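Local coordinates for formate dehydrogenase (Pyrobaculum aerophilum, PDB 1QP8), which binds NADPH and probably reduces 2-oxoacids such as glyoxylate or hydroxypyruvate, as members of the D-isomer specific 2-hydroxyacid dehydrogenase family do, at residues S38-E43 with D62-E67; I54-A59 with V73-N78. All blocks are in the same frame, centred on the assembly; numbering follows the deposited sequence.

Contact 1: residues S38-E43 with D62-E67; sequences SRITAE and DHLPWE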
# COMPACT_ATOMS: atom_id res chain seq x y z
N SER A 38 -24.06 -6.29 18.92
CA SER A 38 -23.45 -6.22 17.60
C SER A 38 -24.62 -6.28 16.61
O SER A 38 -24.63 -5.63 15.57
CB SER A 38 -22.53 -7.41 17.39
OG SER A 38 -21.34 -6.98 16.76
N ARG A 39 -25.61 -7.07 16.97
CA ARG A 39 -26.81 -7.21 16.17
C ARG A 39 -27.93 -7.35 17.19
O ARG A 39 -27.68 -7.69 18.36
CB ARG A 39 -26.72 -8.44 15.25
CG ARG A 39 -26.21 -8.13 13.84
CD ARG A 39 -24.97 -8.93 13.48
NE ARG A 39 -23.86 -8.06 13.06
CZ ARG A 39 -23.67 -7.60 11.83
NH1 ARG A 39 -24.52 -7.91 10.85
NH2 ARG A 39 -22.64 -6.80 11.57
N ILE A 40 -29.16 -7.06 16.79
CA ILE A 40 -30.26 -7.18 17.72
C ILE A 40 -31.51 -7.42 16.91
O ILE A 40 -31.73 -6.78 15.89
CB ILE A 40 -30.38 -5.90 18.58
CG1 ILE A 40 -31.31 -6.16 19.77
CG2 ILE A 40 -30.87 -4.75 17.75
CD1 ILE A 40 -31.45 -4.97 20.73
N THR A 41 -32.33 -8.36 17.36
CA THR A 41 -33.55 -8.69 16.65
C THR A 41 -34.76 -8.00 17.26
O THR A 41 -34.70 -7.49 18.38
CB THR A 41 -33.83 -10.21 16.66
OG1 THR A 41 -34.07 -10.63 18.01
CG2 THR A 41 -32.64 -10.97 16.10
N ALA A 42 -35.86 -7.99 16.52
CA ALA A 42 -37.06 -7.38 17.03
C ALA A 42 -37.58 -8.22 18.20
O ALA A 42 -38.27 -7.70 19.07
CB ALA A 42 -38.10 -7.30 15.95
N GLU A 43 -37.22 -9.50 18.22
CA GLU A 43 -37.65 -10.38 19.29
C GLU A 43 -37.03 -9.89 20.59
O GLU A 43 -37.68 -9.86 21.63
CB GLU A 43 -37.25 -11.83 19.03
CG GLU A 43 -36.68 -12.12 17.65
CD GLU A 43 -37.60 -11.67 16.54
OE1 GLU A 43 -38.79 -12.06 16.55
OE2 GLU A 43 -37.13 -10.92 15.65
N ASP A 62 -26.60 0.25 9.77
CA ASP A 62 -27.62 -0.12 8.80
C ASP A 62 -28.24 -1.48 9.10
O ASP A 62 -29.43 -1.70 8.82
CB ASP A 62 -27.02 -0.13 7.40
CG ASP A 62 -25.80 -1.03 7.30
OD1 ASP A 62 -24.74 -0.67 7.87
OD2 ASP A 62 -25.92 -2.10 6.67
N HIS A 63 -27.46 -2.39 9.66
CA HIS A 63 -27.95 -3.72 9.98
C HIS A 63 -29.00 -3.76 11.10
O HIS A 63 -29.69 -4.77 11.27
CB HIS A 63 -26.79 -4.63 10.35
CG HIS A 63 -26.01 -4.15 11.52
ND1 HIS A 63 -25.17 -3.06 11.44
CD2 HIS A 63 -25.97 -4.57 12.80
CE1 HIS A 63 -24.64 -2.83 12.63
NE2 HIS A 63 -25.10 -3.74 13.47
N LEU A 64 -29.14 -2.68 11.86
CA LEU A 64 -30.11 -2.65 12.94
C LEU A 64 -31.56 -2.56 12.46
O LEU A 64 -31.87 -1.81 11.54
CB LEU A 64 -29.85 -1.46 13.85
CG LEU A 64 -28.55 -1.37 14.63
CD1 LEU A 64 -28.57 -0.06 15.42
CD2 LEU A 64 -28.41 -2.55 15.57
N PRO A 65 -32.47 -3.30 13.12
CA PRO A 65 -33.89 -3.30 12.77
C PRO A 65 -34.41 -1.91 12.47
O PRO A 65 -35.07 -1.69 11.47
CB PRO A 65 -34.55 -3.85 14.01
CG PRO A 65 -33.54 -4.77 14.56
CD PRO A 65 -32.22 -4.05 14.36
N TRP A 66 -34.12 -0.97 13.37
CA TRP A 66 -34.56 0.41 13.21
C TRP A 66 -36.08 0.54 13.22
O TRP A 66 -36.63 1.31 14.00
CB TRP A 66 -34.00 1.03 11.93
CG TRP A 66 -32.61 1.53 12.12
CD1 TRP A 66 -31.50 1.15 11.42
CD2 TRP A 66 -32.14 2.48 13.10
NE1 TRP A 66 -30.38 1.79 11.90
CE2 TRP A 66 -30.75 2.61 12.94
CE3 TRP A 66 -32.79 3.21 14.11
CZ2 TRP A 66 -29.97 3.47 13.74
CZ3 TRP A 66 -32.01 4.06 14.91
CH2 TRP A 66 -30.62 4.18 14.72
N GLU A 67 -36.76 -0.22 12.37
CA GLU A 67 -38.21 -0.12 12.33
C GLU A 67 -38.81 -0.79 13.56
O GLU A 67 -40.02 -0.74 13.77
CB GLU A 67 -38.77 -0.75 11.04
CG GLU A 67 -38.82 -2.27 10.99
CD GLU A 67 -37.48 -2.92 10.70
OE1 GLU A 67 -36.76 -2.43 9.79
OE2 GLU A 67 -37.14 -3.93 11.36

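Contact 2: residues I54-A59 with V73-N78; sequences IQVVTA and VTVAGN. With NDP (NADPH dihydro-nicotinamide-adenine-dinucleotide phosphate), chain C.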
# COMPACT_ATOMS: atom_id res chain seq x y z
N ILE A 54 -28.65 2.09 23.33
CA ILE A 54 -28.12 0.90 22.67
C ILE A 54 -26.76 1.20 22.07
O ILE A 54 -26.66 1.93 21.08
CB ILE A 54 -29.04 0.42 21.53
CG1 ILE A 54 -30.36 -0.12 22.11
CG2 ILE A 54 -28.36 -0.69 20.75
CD1 ILE A 54 -31.36 -0.61 21.05
N GLN A 55 -25.71 0.64 22.68
CA GLN A 55 -24.35 0.83 22.20
C GLN A 55 -24.02 -0.32 21.28
O GLN A 55 -24.05 -1.49 21.71
CB GLN A 55 -23.35 0.83 23.35
CG GLN A 55 -21.89 0.93 22.89
CD GLN A 55 -21.60 2.26 22.20
OE1 GLN A 55 -21.73 3.33 22.81
NE2 GLN A 55 -21.21 2.20 20.92
N VAL A 56 -23.70 -0.00 20.03
CA VAL A 56 -23.34 -1.01 19.06
C VAL A 56 -21.83 -1.09 18.95
O VAL A 56 -21.14 -0.07 18.97
CB VAL A 56 -23.93 -0.69 17.66
CG1 VAL A 56 -23.65 -1.85 16.70
CG2 VAL A 56 -25.43 -0.43 17.77
N VAL A 57 -21.31 -2.30 18.83
CA VAL A 57 -19.87 -2.52 18.72
C VAL A 57 -19.31 -2.18 17.34
O VAL A 57 -18.20 -1.67 17.22
CB VAL A 57 -19.53 -3.99 19.04
CG1 VAL A 57 -18.03 -4.16 19.21
CG2 VAL A 57 -20.27 -4.42 20.29
N THR A 58 -20.07 -2.48 16.30
CA THR A 58 -19.62 -2.21 14.93
C THR A 58 -19.62 -0.72 14.58
O THR A 58 -20.22 0.10 15.27
CB THR A 58 -20.52 -2.92 13.92
OG1 THR A 58 -21.85 -2.40 14.05
CG2 THR A 58 -20.54 -4.41 14.19
N ALA A 59 -18.95 -0.36 13.50
CA ALA A 59 -18.89 1.04 13.11
C ALA A 59 -20.16 1.49 12.39
O ALA A 59 -20.51 2.68 12.45
CB ALA A 59 -17.69 1.28 12.23
N VAL A 73 -35.11 5.48 21.79
CA VAL A 73 -34.02 4.69 22.32
C VAL A 73 -32.58 5.16 22.27
O VAL A 73 -31.78 4.67 23.05
CB VAL A 73 -34.11 3.26 21.78
CG1 VAL A 73 -32.83 2.48 22.10
CG2 VAL A 73 -35.30 2.58 22.43
N THR A 74 -32.22 6.10 21.41
CA THR A 74 -30.82 6.56 21.39
C THR A 74 -29.85 5.44 21.07
O THR A 74 -29.55 4.61 21.93
CB THR A 74 -30.36 7.13 22.74
OG1 THR A 74 -31.39 7.94 23.31
CG2 THR A 74 -29.08 7.95 22.57
N VAL A 75 -29.33 5.43 19.85
CA VAL A 75 -28.42 4.40 19.41
C VAL A 75 -27.07 5.01 19.10
O VAL A 75 -26.97 5.90 18.25
CB VAL A 75 -28.97 3.72 18.14
CG1 VAL A 75 -27.94 2.76 17.56
CG2 VAL A 75 -30.26 2.97 18.47
N ALA A 76 -26.02 4.57 19.77
CA ALA A 76 -24.69 5.09 19.48
C ALA A 76 -23.90 3.95 18.92
O ALA A 76 -24.00 2.82 19.39
CB ALA A 76 -24.01 5.61 20.76
N GLY A 77 -23.10 4.22 17.90
CA GLY A 77 -22.31 3.15 17.35
C GLY A 77 -20.83 3.40 17.61
O GLY A 77 -20.45 4.34 18.32
N ASN A 78 -19.99 2.52 17.10
CA ASN A 78 -18.57 2.73 17.22
C ASN A 78 -18.27 3.49 15.92
O ASN A 78 -19.19 3.94 15.24
CB ASN A 78 -17.84 1.40 17.25
CG ASN A 78 -17.12 1.15 18.58
OD1 ASN A 78 -16.59 2.07 19.21
ND2 ASN A 78 -17.08 -0.12 19.00
PA NDP C . -18.03 7.64 10.42
O1A NDP C . -19.43 7.12 10.51
O2A NDP C . -17.59 6.39 11.07
O5B NDP C . -18.43 8.03 8.86
C5B NDP C . -18.86 9.45 8.77
C4B NDP C . -18.27 10.11 7.47
O4B NDP C . -18.97 9.75 6.22
C3B NDP C . -18.37 11.68 7.46
O3B NDP C . -17.45 12.22 6.53
C2B NDP C . -19.85 11.79 7.09
O2B NDP C . -20.48 12.99 6.79
C1B NDP C . -19.94 10.80 6.01
N9A NDP C . -21.28 10.42 5.71
C8A NDP C . -22.21 9.72 6.44
N7A NDP C . -23.35 9.55 5.78
C5A NDP C . -23.13 10.18 4.58
C6A NDP C . -23.96 10.38 3.42
N6A NDP C . -25.22 9.90 3.41
N1A NDP C . -23.42 11.09 2.35
C2A NDP C . -22.12 11.56 2.45
N3A NDP C . -21.30 11.43 3.47
C4A NDP C . -21.87 10.71 4.51
O3 NDP C . -16.80 7.17 9.57
PN NDP C . -15.91 5.87 9.10
O1N NDP C . -14.78 6.28 8.24
O2N NDP C . -15.43 5.07 10.27
O5D NDP C . -16.96 4.91 8.24
C5D NDP C . -17.84 4.03 8.98
C4D NDP C . -18.59 3.19 7.94
O4D NDP C . -17.63 2.37 7.22
C3D NDP C . -19.57 2.23 8.61
O3D NDP C . -20.81 2.90 8.77
C2D NDP C . -19.57 1.03 7.63
O2D NDP C . -20.60 1.16 6.63
C1D NDP C . -18.13 1.02 7.05
N1N NDP C . -17.21 0.00 7.75
C2N NDP C . -16.67 -1.03 6.91
C3N NDP C . -15.81 -1.97 7.54
C7N NDP C . -15.20 -3.12 6.64
O7N NDP C . -14.33 -3.81 7.13
N7N NDP C . -15.69 -3.25 5.38
C4N NDP C . -15.46 -1.96 8.94
C5N NDP C . -16.08 -0.87 9.65
C6N NDP C . -16.90 0.08 9.13
P2B NDP C . -21.29 13.69 8.11
O1X NDP C . -21.82 14.88 7.34
O2X NDP C . -22.29 12.66 8.49
O3X NDP C . -20.26 13.95 9.10

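Contact 1: residues S38-E43 with D62-E67
The guanidinium of Arg39 lies flat over one face of the His63 imidazole, the two planes 16° apart and their centres separated by 4.3 Å. Atom NH2 sits above the middle of the ring, while CD2 of His63 lies over the centre of the guanidinium. Bent at chi2 and chi3, the arginine chain crosses the histidine at about a right angle, and its CG rests 3.7 Å from His63 CD2. At the ring edge, near its plane, the backbone carbonyl of Ser38 takes a weak, bent hydrogen bond from His63 NE2 (2.9 Å to Ser38 O). The ring reaches this place with CG in the crowded position between backbone N and carbonyl carbon, chi1 59°. If the histidine were protonated, the stacked arginine would be likely to make that charge costlier. Both segments belong to the catalytic domain of the 2-hydroxyacid dehydrogenase fold; the His63 side chain and bound NADPH lie about 8 Å apart at their nearest atoms. An alanine in place of His63 would remove the ring and would probably leave the Arg39 guanidinium less firmly placed and the Ser38 carbonyl without this donor. Ile40 CG2 touches Pro65 CD at 3.7 Å and Leu64 CD2 at 4.0 Å, and Pro65 CG and CD lie against the Ile40 carbonyl oxygen. Just beyond, Thr41 takes the N-cap position of helix 42-47.

Contact 2: residues I54-A59 with V73-N78
Parallel pairing of strands 54-55 and 75-76, within the catalytic domain of the 2-hydroxyacid dehydrogenase fold, sets the frame here. Ile54 N donates to Thr74 O, Ile54 O accepts from Ala76 N, and Val56 N reaches Ala76 O at 2.9 Å, nearly along the C=O axis. Ile54 and Val75 share one face of the pair. Ile54 carries CG1 beside its backbone N (chi1 -68°) with CD1 extended, so that CG1 and CD1 both meet Val73 CG1, CD1 at 3.6 Å. Val75 holds CG1 anti to its backbone N, which brings it 4.1 Å from Val56 CG2.

On the other face, beside Ala76, Gln55 starts with CG anti to the backbone N and then bends at chi2 (65°). The bend carries the amide forward, in the direction the chain runs: NE2 donates to Val56 O at 3.0 Å and only weakly to Gly77 O, while OE1 is bonded to Asn281 of helix 268-286. Past the strands the two segments stay joined through Asn78, whose backbone N bonds to Thr58 O. At the end of segment 54-59, Ala59 CB lies 3.4 Å from C6N of the NADPH nicotinamide ring. Asn78 ND2 also donates to Met274 O, so two carbonyls grip this buried amide; the other is Val57 O, which ND2 meets in the carbonyl plane, on a lone pair, at 2.6 Å.

Overall arrangement
Coming from the N terminus, past strands 2-4 and 22-24, the chain reaches 38-43, whose end starts helix 42-47, and then forms 54-59. It then turns through 62-67 before reaching 73-78. Contact 1 closes the loop from 38-43 to 62-67, and contact 2 the one from 54-59 to 73-78; because the segments alternate, the two loops cross rather than nest. They also touch directly: His63 packs on Thr58, while Leu64 and Trp66 pack on Val75. Contact 1 thus ties the start of helix 42-47 to the loop between the strands, and contact 2 joins those strands next to helix 268-286.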